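Local coordinates for protein 2,3-dehydroadipyl-CoA hydratase (Escherichia coli, PDB 4FZW) that catalyses the reversible hydration of 2,3-dehydroadipyl-CoA to 3-hydroxyadipyl-CoA, a step of phenylacetate degradation, at residues L80-T83 with R84-L87. Residues are numbered along the deposited sequence; the frame is centred on the assembly and turned at random.
Sequences LNDT and RPQL
Asp82 reaches forward to the second residue after it: its OD1 accepts from Arg84 N at 2.9 Å in an almost straight bond (175°). The amide arrives from above the carboxylate plane, 61° out of it. With CG opposite the backbone N (chi1 -167°) and beside the carbonyl carbon, the carboxylate is carried toward the amide of Arg84. A short acidic side chain suits the place, since it can accept an amide at the start of a helix while OD2 makes a salt bridge with Lys74. Replacing the carboxylate by an alanine is likely to leave the Arg84 amide without this acceptor and to take a carboxylate partner from Lys74. This is a capping bond at the turn that leads into helix 84-92, which follows helix 76-80 after a short loop at the surface of the crotonase fold. Next comes Thr83, whose carbonyl O faces Gln86 N at 3.1 Å, a doubtful bond because the place of that oxygen is less sure. Its OG1 lies 3.2 Å from Gln86 NE2. Pro85 suits the first turn, where an amide hydrogen would have no helical acceptor, and its CD rests 3.6 Å from Asp82 O. The Arg84 aliphatic chain runs beside the Asp82 carboxylate, but the charged ends stay apart (OD2 to NE 5.4 Å); the guanidinium bonds Leu29 O through NH2, while Leu87 turns its side chain onto Leu34 and Val38 of helix 31-46.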
# COMPACT_ATOMS: atom_id res chain seq x y z
N LEU B 80 3.45 -23.76 -13.12
CA LEU B 80 3.95 -22.41 -13.39
C LEU B 80 3.31 -21.74 -14.61
O LEU B 80 3.06 -20.54 -14.61
CB LEU B 80 5.47 -22.44 -13.58
CG LEU B 80 6.30 -22.68 -12.31
CD1 LEU B 80 7.65 -23.25 -12.66
CD2 LEU B 80 6.44 -21.38 -11.55
N ASN B 81 3.05 -22.52 -15.65
CA ASN B 81 2.54 -21.99 -16.90
C ASN B 81 1.04 -22.22 -17.13
O ASN B 81 0.55 -22.01 -18.25
CB ASN B 81 3.34 -22.56 -18.08
N ASP B 82 0.33 -22.62 -16.08
CA ASP B 82 -1.10 -22.91 -16.17
C ASP B 82 -1.93 -21.73 -16.67
O ASP B 82 -1.66 -20.58 -16.33
CB ASP B 82 -1.63 -23.38 -14.81
CG ASP B 82 -3.02 -23.99 -14.89
OD1 ASP B 82 -3.72 -23.79 -15.90
OD2 ASP B 82 -3.42 -24.66 -13.92
N THR B 83 -2.96 -22.03 -17.46
CA THR B 83 -3.86 -21.02 -18.01
C THR B 83 -4.86 -20.48 -16.99
O THR B 83 -5.25 -19.31 -17.06
CB THR B 83 -4.66 -21.60 -19.20
OG1 THR B 83 -5.45 -20.56 -19.80
CG2 THR B 83 -5.57 -22.74 -18.74
N ARG B 84 -5.25 -21.33 -16.05
CA ARG B 84 -6.36 -21.06 -15.12
C ARG B 84 -6.31 -19.71 -14.38
O ARG B 84 -7.33 -19.03 -14.27
CB ARG B 84 -6.51 -22.19 -14.11
CG ARG B 84 -7.45 -23.30 -14.54
CD ARG B 84 -7.47 -24.41 -13.51
NE ARG B 84 -8.73 -24.47 -12.79
CZ ARG B 84 -9.81 -25.08 -13.24
NH1 ARG B 84 -9.78 -25.68 -14.43
NH2 ARG B 84 -10.93 -25.09 -12.53
N PRO B 85 -5.13 -19.34 -13.85
CA PRO B 85 -5.07 -18.09 -13.09
C PRO B 85 -5.50 -16.84 -13.86
O PRO B 85 -6.08 -15.94 -13.25
CB PRO B 85 -3.60 -18.02 -12.69
CG PRO B 85 -3.26 -19.48 -12.47
CD PRO B 85 -3.97 -20.20 -13.59
N GLN B 86 -5.27 -16.80 -15.17
CA GLN B 86 -5.65 -15.64 -15.97
C GLN B 86 -7.15 -15.65 -16.26
O GLN B 86 -7.74 -14.60 -16.51
CB GLN B 86 -4.86 -15.62 -17.29
CG GLN B 86 -5.30 -16.76 -18.21
CD GLN B 86 -4.59 -16.79 -19.54
OE1 GLN B 86 -3.50 -16.22 -19.71
NE2 GLN B 86 -5.20 -17.49 -20.50
N LEU B 87 -7.76 -16.83 -16.24
CA LEU B 87 -9.23 -16.92 -16.36
C LEU B 87 -9.89 -16.35 -15.11
O LEU B 87 -10.85 -15.57 -15.20
CB LEU B 87 -9.67 -18.36 -16.57
CG LEU B 87 -9.06 -19.12 -17.75
CD1 LEU B 87 -9.74 -20.49 -17.89
CD2 LEU B 87 -9.20 -18.30 -19.03